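PDB 6AGG: tRNA(Ile2) 2-agmatinylcytidine synthetase TiaS from Archaeoglobus fulgidus, which catalyses the ATP-dependent attachment of agmatine to the wobble cytidine of an isoleucine tRNA, so that the tRNA reads AUA instead of AUG. Local coordinates for residues Gly6-Asp11 against Ile143-Ala148; Ile43-Thr48 against Asn56-Phe61; Ser179-Asp184 against Asp193-Cys198; Pro189-Asn194 against Glu222-Ala227. All blocks are in the same frame, centred on the assembly; numbering follows the deposited sequence.

Contact 1. Residues Gly6-Asp11 against Ile143-Ala148. With MG (magnesium ion), chain H; MG (magnesium ion), chain I; ACP (phosphomethylphosphonic acid adenylate ester), chain C.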
# COMPACT_ATOMS: atom_id res chain seq x y z
N GLY A 6 -3.90 -19.52 12.05
CA GLY A 6 -3.90 -18.09 11.83
C GLY A 6 -3.85 -17.29 13.12
O GLY A 6 -4.54 -17.62 14.08
N ILE A 7 -3.03 -16.24 13.12
CA ILE A 7 -2.87 -15.35 14.27
C ILE A 7 -2.93 -13.87 13.89
O ILE A 7 -2.44 -13.49 12.82
CB ILE A 7 -1.47 -15.57 14.95
CG1 ILE A 7 -1.21 -17.05 15.24
CG2 ILE A 7 -1.33 -14.75 16.24
CD1 ILE A 7 0.18 -17.32 15.77
N ASP A 8 -3.51 -13.03 14.75
CA ASP A 8 -3.11 -11.61 14.79
C ASP A 8 -3.64 -10.79 15.97
O ASP A 8 -4.19 -11.35 16.93
CB ASP A 8 -3.34 -10.87 13.45
CG ASP A 8 -4.76 -10.44 13.26
OD1 ASP A 8 -5.64 -11.23 13.64
OD2 ASP A 8 -4.99 -9.33 12.74
N ASP A 9 -3.46 -9.47 15.89
CA ASP A 9 -3.68 -8.57 17.02
C ASP A 9 -2.87 -9.01 18.28
O ASP A 9 -3.42 -9.17 19.36
CB ASP A 9 -5.17 -8.42 17.33
CG ASP A 9 -5.47 -7.15 18.13
OD1 ASP A 9 -4.50 -6.46 18.53
OD2 ASP A 9 -6.67 -6.84 18.33
N THR A 10 -1.56 -9.19 18.12
CA THR A 10 -0.72 -9.73 19.19
C THR A 10 0.27 -8.71 19.72
O THR A 10 0.65 -8.75 20.89
CB THR A 10 0.14 -10.91 18.71
OG1 THR A 10 1.17 -10.42 17.84
CG2 THR A 10 -0.71 -11.93 17.99
N ASP A 11 0.69 -7.81 18.85
CA ASP A 11 1.66 -6.79 19.21
C ASP A 11 0.99 -5.65 19.95
O ASP A 11 -0.23 -5.62 20.10
CB ASP A 11 2.28 -6.21 17.95
CG ASP A 11 1.48 -5.06 17.39
OD1 ASP A 11 2.09 -4.02 17.06
OD2 ASP A 11 0.24 -5.18 17.27
N ILE A 143 -10.86 -12.07 13.70
CA ILE A 143 -11.17 -11.62 12.34
C ILE A 143 -9.97 -11.75 11.40
O ILE A 143 -10.04 -12.44 10.34
CB ILE A 143 -11.63 -10.14 12.33
CG1 ILE A 143 -13.04 -10.01 12.91
CG2 ILE A 143 -11.55 -9.56 10.90
CD1 ILE A 143 -13.48 -8.59 13.22
N GLY A 144 -8.88 -11.09 11.79
CA GLY A 144 -7.64 -11.12 11.03
C GLY A 144 -7.13 -12.53 10.86
O GLY A 144 -6.47 -12.85 9.86
N ALA A 145 -7.43 -13.38 11.84
CA ALA A 145 -6.88 -14.73 11.87
C ALA A 145 -7.62 -15.62 10.89
O ALA A 145 -6.99 -16.31 10.08
CB ALA A 145 -6.92 -15.32 13.30
N LEU A 146 -8.94 -15.61 10.96
CA LEU A 146 -9.76 -16.16 9.89
C LEU A 146 -9.28 -15.61 8.54
O LEU A 146 -9.01 -16.38 7.61
CB LEU A 146 -11.24 -15.83 10.10
CG LEU A 146 -11.89 -16.52 11.30
CD1 LEU A 146 -13.26 -15.92 11.60
CD2 LEU A 146 -11.97 -18.04 11.10
N ALA A 147 -9.14 -14.30 8.43
CA ALA A 147 -8.73 -13.71 7.14
C ALA A 147 -7.38 -14.23 6.67
O ALA A 147 -7.19 -14.48 5.48
CB ALA A 147 -8.74 -12.18 7.18
N ALA A 148 -6.44 -14.40 7.59
CA ALA A 148 -5.10 -14.81 7.17
C ALA A 148 -5.16 -16.22 6.63
O ALA A 148 -4.24 -16.69 5.98
CB ALA A 148 -4.09 -14.70 8.35
MG MG H . -1.67 -6.70 16.56
MG MG I . -2.74 -8.18 12.56
PG ACP C . 1.47 -4.70 13.35
O1G ACP C . 2.32 -5.59 14.36
O2G ACP C . 2.23 -3.56 14.30
O3G ACP C . 2.87 -4.99 12.36
PB ACP C . -2.32 -5.50 12.35
O1B ACP C . -1.87 -6.10 11.48
O2B ACP C . -2.58 -4.22 11.85
C3B ACP C . -0.48 -5.05 12.91
PA ACP C . -3.62 -5.12 14.78
O1A ACP C . -3.21 -4.82 16.05
O2A ACP C . -3.79 -6.55 14.64
O3A ACP C . -2.55 -4.60 13.76
O5' ACP C . -5.19 -4.37 14.53
C5' ACP C . -6.12 -5.10 13.66
C4' ACP C . -7.39 -5.63 14.27
O4' ACP C . -8.43 -5.27 13.43
C3' ACP C . -7.34 -7.11 14.27
O3' ACP C . -8.08 -7.57 15.39
C2' ACP C . -7.98 -7.50 13.09
O2' ACP C . -8.51 -8.84 13.20
C1' ACP C . -8.97 -6.54 12.87
N9 ACP C . -9.33 -6.37 11.42
C8 ACP C . -8.51 -6.55 10.39
N7 ACP C . -9.20 -6.28 9.25
C5 ACP C . -10.47 -5.91 9.59
C6 ACP C . -11.62 -5.52 8.83
N6 ACP C . -11.60 -5.45 7.47
N1 ACP C . -12.75 -5.21 9.53
C2 ACP C . -12.80 -5.26 10.86
N3 ACP C . -11.73 -5.63 11.58
C4 ACP C . -10.56 -5.95 10.97
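Strand 6-8 passes helix 143-148 with the two axes 6.2 Å apart and 141° between their directions, and Gly6 faces Ala145 at 4.5 Å from CA to CA. Glycine on both sides permits this approach: a beta carbon on Gly6 would collide with Ala145 O, and one on Gly144 with Asp8 OD2. Contact across the pair is van der Waals, with the methyl CB of Ala145 set 3.4 Å from Gly6 O. Asp8 does two things at once. Its CG sits between the backbone N and the carbonyl carbon (chi1 81°), which brings OD1 beside the helix, 3.3 Å from Gly144 CA, while OD2 binds one magnesium ion at 2.5 Å. That ion also takes O1B of the ATP analogue. Farther along the loop, Asp11 OD2 holds the second magnesium at 2.5 Å, together with O1A of the nucleotide. The helix contributes from the ribose side, where Gly144 N donates to O2' of the nucleotide at 2.7 Å. The backbone N of Asp11 is hydrogen-bonded to the phosphate of the phosphothreonine at position 18. Strand-end carboxylates and a helix backbone thus contribute to a two-magnesium nucleotide-binding site.

Contact 2. Residues Ile43-Thr48 against Asn56-Phe61. With ACP (phosphomethylphosphonic acid adenylate ester), chain C.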
# COMPACT_ATOMS: atom_id res chain seq x y z
N ILE A 43 -0.66 -11.55 5.47
CA ILE A 43 -1.84 -11.02 4.79
C ILE A 43 -2.25 -9.62 5.27
O ILE A 43 -2.72 -9.44 6.40
CB ILE A 43 -3.04 -11.98 4.97
CG1 ILE A 43 -2.66 -13.41 4.58
CG2 ILE A 43 -4.26 -11.46 4.19
CD1 ILE A 43 -2.28 -13.57 3.09
N ARG A 44 -2.09 -8.64 4.39
CA ARG A 44 -2.56 -7.28 4.66
C ARG A 44 -4.08 -7.19 4.53
O ARG A 44 -4.68 -7.76 3.62
CB ARG A 44 -1.89 -6.28 3.73
CG ARG A 44 -0.41 -6.12 3.99
CD ARG A 44 -0.14 -5.71 5.43
NE ARG A 44 1.28 -5.81 5.76
CZ ARG A 44 1.88 -5.14 6.73
NH1 ARG A 44 1.18 -4.29 7.48
NH2 ARG A 44 3.17 -5.30 6.95
N LEU A 45 -4.70 -6.48 5.47
CA LEU A 45 -6.14 -6.38 5.50
C LEU A 45 -6.55 -4.94 5.27
O LEU A 45 -5.70 -4.06 5.10
CB LEU A 45 -6.70 -6.92 6.83
CG LEU A 45 -6.16 -8.28 7.29
CD1 LEU A 45 -6.78 -8.67 8.61
CD2 LEU A 45 -6.43 -9.36 6.26
N ASN A 46 -7.86 -4.69 5.25
CA ASN A 46 -8.34 -3.36 4.94
C ASN A 46 -7.54 -2.31 5.72
O ASN A 46 -7.50 -2.32 6.97
CB ASN A 46 -9.84 -3.26 5.20
CG ASN A 46 -10.39 -1.88 4.94
OD1 ASN A 46 -9.63 -0.92 4.79
ND2 ASN A 46 -11.71 -1.76 4.90
N PRO A 47 -6.86 -1.41 4.99
CA PRO A 47 -5.91 -0.43 5.54
C PRO A 47 -6.52 0.86 6.08
O PRO A 47 -5.77 1.75 6.49
CB PRO A 47 -4.99 -0.14 4.36
CG PRO A 47 -5.81 -0.40 3.16
CD PRO A 47 -6.79 -1.48 3.52
N THR A 48 -7.84 0.98 6.10
CA THR A 48 -8.48 2.20 6.58
C THR A 48 -8.91 2.06 8.04
O THR A 48 -9.21 3.04 8.71
CB THR A 48 -9.73 2.53 5.75
OG1 THR A 48 -10.70 1.49 5.92
CG2 THR A 48 -9.38 2.67 4.27
N ASN A 56 -1.74 -3.26 8.72
CA ASN A 56 -2.82 -4.18 9.09
C ASN A 56 -2.72 -5.57 8.48
O ASN A 56 -3.50 -5.92 7.58
CB ASN A 56 -4.20 -3.56 8.82
CG ASN A 56 -5.33 -4.45 9.31
OD1 ASN A 56 -5.17 -5.20 10.28
ND2 ASN A 56 -6.49 -4.36 8.65
N GLY A 57 -1.77 -6.35 8.98
CA GLY A 57 -1.53 -7.71 8.53
C GLY A 57 -1.59 -8.77 9.62
O GLY A 57 -0.93 -8.69 10.66
N ALA A 58 -2.41 -9.79 9.36
CA ALA A 58 -2.45 -11.00 10.16
C ALA A 58 -1.50 -12.04 9.55
O ALA A 58 -1.02 -11.86 8.43
CB ALA A 58 -3.87 -11.53 10.20
N VAL A 59 -1.23 -13.11 10.29
CA VAL A 59 -0.29 -14.15 9.86
C VAL A 59 -0.90 -15.56 9.88
O VAL A 59 -1.69 -15.88 10.76
CB VAL A 59 0.98 -14.14 10.73
CG1 VAL A 59 1.93 -15.27 10.34
CG2 VAL A 59 1.66 -12.79 10.67
N SER A 60 -0.53 -16.40 8.92
CA SER A 60 -0.96 -17.80 8.94
C SER A 60 0.09 -18.76 8.37
O SER A 60 0.96 -18.36 7.62
CB SER A 60 -2.28 -17.97 8.19
OG SER A 60 -2.08 -17.82 6.78
N PHE A 61 0.00 -20.03 8.75
CA PHE A 61 0.94 -21.04 8.26
C PHE A 61 0.36 -22.45 8.36
O PHE A 61 -0.41 -22.75 9.27
CB PHE A 61 2.28 -20.95 9.00
CG PHE A 61 2.18 -21.15 10.48
CD1 PHE A 61 2.35 -22.40 11.05
CD2 PHE A 61 1.93 -20.07 11.32
CE1 PHE A 61 2.26 -22.58 12.42
CE2 PHE A 61 1.84 -20.24 12.69
CZ PHE A 61 2.01 -21.50 13.25
PG ACP C . 1.47 -4.70 13.35
O1G ACP C . 2.32 -5.59 14.36
O2G ACP C . 2.23 -3.56 14.30
O3G ACP C . 2.87 -4.99 12.36
PB ACP C . -2.32 -5.50 12.35
O1B ACP C . -1.87 -6.10 11.48
O2B ACP C . -2.58 -4.22 11.85
C3B ACP C . -0.48 -5.05 12.91
PA ACP C . -3.62 -5.12 14.78
O1A ACP C . -3.21 -4.82 16.05
O2A ACP C . -3.79 -6.55 14.64
O3A ACP C . -2.55 -4.60 13.76
O5' ACP C . -5.19 -4.37 14.53
C5' ACP C . -6.12 -5.10 13.66
C4' ACP C . -7.39 -5.63 14.27
O4' ACP C . -8.43 -5.27 13.43
C3' ACP C . -7.34 -7.11 14.27
O3' ACP C . -8.08 -7.57 15.39
C2' ACP C . -7.98 -7.50 13.09
O2' ACP C . -8.51 -8.84 13.20
C1' ACP C . -8.97 -6.54 12.87
N9 ACP C . -9.33 -6.37 11.42
C8 ACP C . -8.51 -6.55 10.39
N7 ACP C . -9.20 -6.28 9.25
C5 ACP C . -10.47 -5.91 9.59
C6 ACP C . -11.62 -5.52 8.83
N6 ACP C . -11.60 -5.45 7.47
N1 ACP C . -12.75 -5.21 9.53
C2 ACP C . -12.80 -5.26 10.86
N3 ACP C . -11.73 -5.63 11.58
C4 ACP C . -10.56 -5.95 10.97
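Ile43 and Ala58 form a hydrogen-bonded antiparallel pair, and Arg44 with Gly57 the adjoining non-hydrogen-bonded one, where the consecutive strands 35-44 and 57-64 make a beta hairpin within the large mixed sheet. Ile43 N donates to Ala58 O at 3.0 Å; the return bond from Ala58 N to Ile43 O is weak. Past the regular pairing, Leu45 N still finds Asn56 O, so the backbone link continues as the first strand gives way to loop. The Asn56 side chain extends it further. With CG anti to the backbone N (chi1 -175°), its amide swings across to Asn46, and ND2 donates to Asn46 O at 2.8 Å from above the carbonyl plane. Replacing Asn56 by an alanine would probably leave Asn46 O without this donor and the segment at Asn46 less firmly tied to the strand. Asn46 is itself well satisfied: its ND2 donates to Asp115 O and Tyr264 O. Leu45 lays its CB against the Asn56 amide and brings CD1 3.3 Å from C8 of the nucleotide. A weak bond runs from Gly57 N to O1B of the same ligand. A turn is closed by Asn46 OD1, which accepts from Thr48 N at 2.9 Å (165°), an Asx turn, and from Thr48 OG1 at 2.9 Å, both donors reaching it from the same face of the amide plane.

Contact 3. Residues Ser179-Asp184 against Asp193-Cys198. With AG2 (agmatine), chain D.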
# COMPACT_ATOMS: atom_id res chain seq x y z
N SER A 179 25.08 0.01 1.49
CA SER A 179 24.84 -1.44 1.46
C SER A 179 23.46 -1.79 0.88
O SER A 179 23.32 -2.78 0.16
CB SER A 179 25.00 -2.01 2.88
OG SER A 179 24.32 -3.24 3.05
N PHE A 180 22.46 -0.97 1.17
CA PHE A 180 21.09 -1.23 0.73
C PHE A 180 20.82 -0.73 -0.69
O PHE A 180 20.17 -1.41 -1.48
CB PHE A 180 20.08 -0.62 1.71
CG PHE A 180 19.89 -1.43 2.97
CD1 PHE A 180 18.99 -2.47 3.01
CD2 PHE A 180 20.62 -1.14 4.11
CE1 PHE A 180 18.81 -3.22 4.16
CE2 PHE A 180 20.45 -1.88 5.26
CZ PHE A 180 19.54 -2.92 5.29
N PHE A 181 21.30 0.47 -0.99
CA PHE A 181 21.16 1.03 -2.33
C PHE A 181 21.86 0.13 -3.33
O PHE A 181 21.25 -0.32 -4.30
CB PHE A 181 21.72 2.44 -2.40
CG PHE A 181 20.92 3.44 -1.62
CD1 PHE A 181 19.93 4.19 -2.24
CD2 PHE A 181 21.15 3.63 -0.26
CE1 PHE A 181 19.18 5.11 -1.52
CE2 PHE A 181 20.41 4.55 0.46
CZ PHE A 181 19.42 5.29 -0.17
N ASP A 182 23.14 -0.12 -3.09
CA ASP A 182 23.92 -1.02 -3.91
C ASP A 182 23.09 -2.26 -4.24
O ASP A 182 23.02 -2.68 -5.40
CB ASP A 182 25.19 -1.44 -3.17
CG ASP A 182 26.06 -0.26 -2.78
OD1 ASP A 182 26.10 0.73 -3.54
OD2 ASP A 182 26.71 -0.32 -1.72
N MET A 183 22.47 -2.82 -3.21
CA MET A 183 21.67 -4.04 -3.34
C MET A 183 20.48 -3.84 -4.30
O MET A 183 20.22 -4.67 -5.17
CB MET A 183 21.21 -4.50 -1.95
CG MET A 183 20.35 -5.76 -1.94
SD MET A 183 18.61 -5.44 -2.27
CE MET A 183 18.27 -4.15 -1.08
N ASP A 184 19.78 -2.72 -4.14
CA ASP A 184 18.67 -2.38 -5.01
C ASP A 184 19.12 -2.18 -6.48
O ASP A 184 18.49 -2.70 -7.42
CB ASP A 184 17.98 -1.12 -4.46
CG ASP A 184 16.67 -0.83 -5.14
OD1 ASP A 184 15.60 -1.12 -4.55
OD2 ASP A 184 16.70 -0.31 -6.28
N ASP A 193 10.88 -1.60 -3.89
CA ASP A 193 10.28 -0.82 -2.79
C ASP A 193 11.03 -0.91 -1.47
O ASP A 193 10.46 -0.67 -0.41
CB ASP A 193 8.82 -1.23 -2.57
CG ASP A 193 7.86 -0.42 -3.41
OD1 ASP A 193 8.28 0.62 -3.96
OD2 ASP A 193 6.68 -0.83 -3.52
N ASN A 194 12.31 -1.26 -1.54
CA ASN A 194 13.11 -1.41 -0.34
C ASN A 194 13.98 -0.19 -0.06
O ASN A 194 14.74 -0.16 0.89
CB ASN A 194 13.97 -2.66 -0.45
CG ASN A 194 13.13 -3.90 -0.61
OD1 ASN A 194 12.06 -4.03 -0.00
ND2 ASN A 194 13.60 -4.84 -1.42
N VAL A 195 13.85 0.82 -0.91
CA VAL A 195 14.60 2.05 -0.75
C VAL A 195 14.02 3.13 -1.67
O VAL A 195 13.41 2.81 -2.69
CB VAL A 195 16.12 1.85 -1.01
CG1 VAL A 195 16.36 1.31 -2.41
CG2 VAL A 195 16.86 3.14 -0.80
N ASP A 196 14.19 4.38 -1.27
CA ASP A 196 13.69 5.53 -2.02
C ASP A 196 14.89 6.31 -2.50
O ASP A 196 15.52 7.03 -1.73
CB ASP A 196 12.83 6.41 -1.12
CG ASP A 196 12.15 7.54 -1.87
OD1 ASP A 196 12.63 7.94 -2.96
OD2 ASP A 196 11.12 8.04 -1.36
N TRP A 197 15.22 6.14 -3.78
CA TRP A 197 16.36 6.82 -4.39
C TRP A 197 16.18 8.33 -4.40
O TRP A 197 16.99 9.07 -3.84
CB TRP A 197 16.60 6.31 -5.82
CG TRP A 197 17.23 4.95 -5.91
CD1 TRP A 197 16.59 3.76 -6.08
CD2 TRP A 197 18.64 4.64 -5.86
NE1 TRP A 197 17.50 2.73 -6.13
CE2 TRP A 197 18.76 3.24 -5.99
CE3 TRP A 197 19.79 5.41 -5.70
CZ2 TRP A 197 20.00 2.60 -5.98
CZ3 TRP A 197 21.02 4.77 -5.69
CH2 TRP A 197 21.12 3.38 -5.83
N CYS A 198 15.10 8.78 -5.03
CA CYS A 198 14.86 10.21 -5.23
C CYS A 198 14.74 10.99 -3.92
O CYS A 198 14.77 12.22 -3.93
CB CYS A 198 13.62 10.41 -6.12
SG CYS A 198 13.04 12.11 -6.24
N AG2 D . 6.26 3.84 4.80
CA AG2 D . 6.85 3.09 3.72
CB AG2 D . 7.18 1.66 3.98
CG AG2 D . 7.57 0.78 2.83
CD AG2 D . 8.19 -0.54 3.15
NE AG2 D . 9.25 -1.03 2.32
CZ AG2 D . 9.84 -2.31 2.59
NH1 AG2 D . 9.42 -3.04 3.59
NH2 AG2 D . 10.80 -2.74 1.83
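Asp184 OD2 is gripped twice, by the indole NE1 of Trp197 across the contact and by Arg420, the C-terminal residue, in a salt bridge. The indole bond is 3.1 Å long and nearly straight (174°); OD2 lies in the plane of the indole, whereas NE1 reaches the carboxylate from above its plane. The Asp184 CG, anti to the backbone N (chi1 -169°), carries the carboxylate out to this meeting. One helical turn earlier, Phe181 points its edge at a face of Trp197 in an edge-to-face pair, with ring centroids 5.0 Å apart and planes at 71°. Its CB also rests 3.6 Å from Trp197 CH2, and the two side chains slide past each other in opposite directions. Val195 fits between the two helix residues: CG2 lies over a face of the Phe181 ring, modelled too close for its distance to carry weight, and CG1 stands 3.3 Å from Asp184 OD1. An alanine in place of Trp197 would probably cost OD2 its indole donor and strip the edge of Phe181 of its aromatic cover. Upstream, Asp193 O accepts from both NE and NH2 of agmatine, at 3.0 and 3.1 Å. Through Phe181, Asp184 and Val195, helix 177-187 packs on strand 195-196, which pairs antiparallel with strand 201-202.

Contact 4. Residues Pro189-Asn194 against Glu222-Ala227. With AG2 (agmatine), chain D.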
# COMPACT_ATOMS: atom_id res chain seq x y z
N PRO A 189 14.42 -4.94 -10.54
CA PRO A 189 13.22 -4.96 -9.69
C PRO A 189 13.01 -6.23 -8.88
O PRO A 189 12.08 -6.24 -8.07
CB PRO A 189 12.09 -4.85 -10.71
CG PRO A 189 12.62 -5.70 -11.88
CD PRO A 189 14.12 -5.47 -11.89
N GLN A 190 13.79 -7.29 -9.10
CA GLN A 190 13.61 -8.53 -8.33
C GLN A 190 13.31 -8.23 -6.87
O GLN A 190 12.35 -8.78 -6.31
CB GLN A 190 14.79 -9.48 -8.50
CG GLN A 190 14.77 -10.26 -9.82
CD GLN A 190 13.39 -10.82 -10.13
OE1 GLN A 190 12.85 -11.63 -9.36
NE2 GLN A 190 12.79 -10.39 -11.25
N THR A 191 14.11 -7.37 -6.24
CA THR A 191 13.70 -6.76 -4.98
C THR A 191 13.30 -5.32 -5.27
O THR A 191 13.99 -4.63 -6.02
CB THR A 191 14.80 -6.77 -3.88
OG1 THR A 191 15.75 -5.72 -4.13
CG2 THR A 191 15.50 -8.12 -3.82
N PHE A 192 12.20 -4.87 -4.69
CA PHE A 192 11.63 -3.59 -5.05
C PHE A 192 11.08 -2.91 -3.81
O PHE A 192 10.83 -3.57 -2.80
CB PHE A 192 10.50 -3.79 -6.07
CG PHE A 192 9.32 -4.51 -5.50
CD1 PHE A 192 8.25 -3.80 -4.97
CD2 PHE A 192 9.28 -5.89 -5.47
CE1 PHE A 192 7.16 -4.45 -4.43
CE2 PHE A 192 8.19 -6.56 -4.93
CZ PHE A 192 7.13 -5.83 -4.40
N ASP A 193 10.88 -1.60 -3.89
CA ASP A 193 10.28 -0.82 -2.79
C ASP A 193 11.03 -0.91 -1.47
O ASP A 193 10.46 -0.67 -0.41
CB ASP A 193 8.82 -1.23 -2.57
CG ASP A 193 7.86 -0.42 -3.41
OD1 ASP A 193 8.28 0.62 -3.96
OD2 ASP A 193 6.68 -0.83 -3.52
N ASN A 194 12.31 -1.26 -1.54
CA ASN A 194 13.11 -1.41 -0.34
C ASN A 194 13.98 -0.19 -0.06
O ASN A 194 14.74 -0.16 0.89
CB ASN A 194 13.97 -2.66 -0.45
CG ASN A 194 13.13 -3.90 -0.61
OD1 ASN A 194 12.06 -4.03 -0.00
ND2 ASN A 194 13.60 -4.84 -1.42
N GLU A 222 15.33 -16.72 -4.35
CA GLU A 222 16.73 -16.54 -4.74
C GLU A 222 17.19 -15.08 -4.70
O GLU A 222 18.30 -14.78 -4.27
CB GLU A 222 16.97 -17.14 -6.12
CG GLU A 222 18.41 -16.97 -6.62
CD GLU A 222 18.67 -17.71 -7.92
OE1 GLU A 222 19.75 -17.50 -8.51
OE2 GLU A 222 17.80 -18.50 -8.34
N ALA A 223 16.33 -14.17 -5.15
CA ALA A 223 16.64 -12.74 -5.10
C ALA A 223 16.69 -12.22 -3.65
O ALA A 223 17.62 -11.50 -3.27
CB ALA A 223 15.63 -11.95 -5.91
N LEU A 224 15.69 -12.58 -2.86
CA LEU A 224 15.66 -12.20 -1.45
C LEU A 224 16.92 -12.64 -0.70
O LEU A 224 17.53 -11.86 0.03
CB LEU A 224 14.41 -12.76 -0.76
CG LEU A 224 13.26 -11.80 -0.44
CD1 LEU A 224 13.45 -10.45 -1.08
CD2 LEU A 224 11.93 -12.40 -0.83
N TYR A 225 17.31 -13.90 -0.89
CA TYR A 225 18.51 -14.40 -0.23
C TYR A 225 19.74 -13.60 -0.68
O TYR A 225 20.62 -13.31 0.13
CB TYR A 225 18.69 -15.91 -0.47
CG TYR A 225 17.82 -16.77 0.43
CD1 TYR A 225 17.44 -16.31 1.69
CD2 TYR A 225 17.38 -18.02 0.02
CE1 TYR A 225 16.65 -17.08 2.53
CE2 TYR A 225 16.57 -18.80 0.85
CZ TYR A 225 16.21 -18.32 2.11
OH TYR A 225 15.42 -19.08 2.95
N LYS A 226 19.77 -13.22 -1.95
CA LYS A 226 20.84 -12.37 -2.46
C LYS A 226 20.84 -11.03 -1.73
O LYS A 226 21.90 -10.52 -1.37
CB LYS A 226 20.67 -12.15 -3.96
CG LYS A 226 20.85 -13.39 -4.81
CD LYS A 226 20.65 -13.05 -6.30
CE LYS A 226 20.71 -14.27 -7.20
NZ LYS A 226 20.09 -13.98 -8.53
N ALA A 227 19.66 -10.48 -1.51
CA ALA A 227 19.51 -9.22 -0.78
C ALA A 227 20.11 -9.33 0.62
O ALA A 227 20.70 -8.38 1.14
CB ALA A 227 18.04 -8.84 -0.70
N AG2 D . 6.26 3.84 4.80
CA AG2 D . 6.85 3.09 3.72
CB AG2 D . 7.18 1.66 3.98
CG AG2 D . 7.57 0.78 2.83
CD AG2 D . 8.19 -0.54 3.15
NE AG2 D . 9.25 -1.03 2.32
CZ AG2 D . 9.84 -2.31 2.59
NH1 AG2 D . 9.42 -3.04 3.59
NH2 AG2 D . 10.80 -2.74 1.83
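Thr191 and Gln190 carry the whole touch between this loop and helix 221-230, and they do so with carbon. The methyl CG2 of Thr191 dips among three helix residues: it lies 4.0 Å from Ala223 O, 4.1 Å from Leu224 CD1 and 4.1 Å from Ala227 CB. Its place follows from the first torsion: chi1 of 79° puts OG1 between the backbone N and the carbonyl carbon, against the sulfur of Met183, leaving CG2 anti to the carbonyl carbon. Beside it Gln190 brings up its CB alone, 3.7 Å from Ala223 CB, a meeting of two beta carbons.

In the next shell, Met183 of helix 177-187 touches both Thr191 and Ala227, filling in where the loop and the helix meet. Leu224 has its other neighbours in the sheet, Leu158 and Leu160 on strand 157-163 and Ile216 on strand 212-218, which places the helix over that layer. Further along, the loop is held by polar bonds: Phe192 pairs through its backbone with Arg217, whose N also donates to Asn194 OD1, and Asp193 OD1 forms a salt bridge with Arg401. Within the helix, Lys226 NZ and Glu222 OE1, from residues one turn apart, form a salt bridge at 3.5 Å; neither touches the loop.

The contact divides its work. Weak, non-directional methyl packing fits loop to helix, while directional polar bonds to strand 212-218 and Arg401 fix the chain at Asp193 and Asn194, beside the agmatine.

Overall arrangement
From the N terminus the chain leaves strand 2-8, and contact 1 closes a loop of more than 130 residues when helix 141-150 returns to it, joining parts of the TCKD and FLD domains. Contact 2, a short local hairpin connection, is nested within that loop; the two abut in the same sheet, and both border the ATP analogue. Contact 3 opens only after contact 1 has closed, its centre about 31 Å from that of contact 1. Contact 4 opens before contact 3 has closed, so the two loops cross, sharing Asp193 and Asn194, and it reaches forward to helix 221-230. Contacts 3 and 4 thus fasten two helices around the loop beside agmatine.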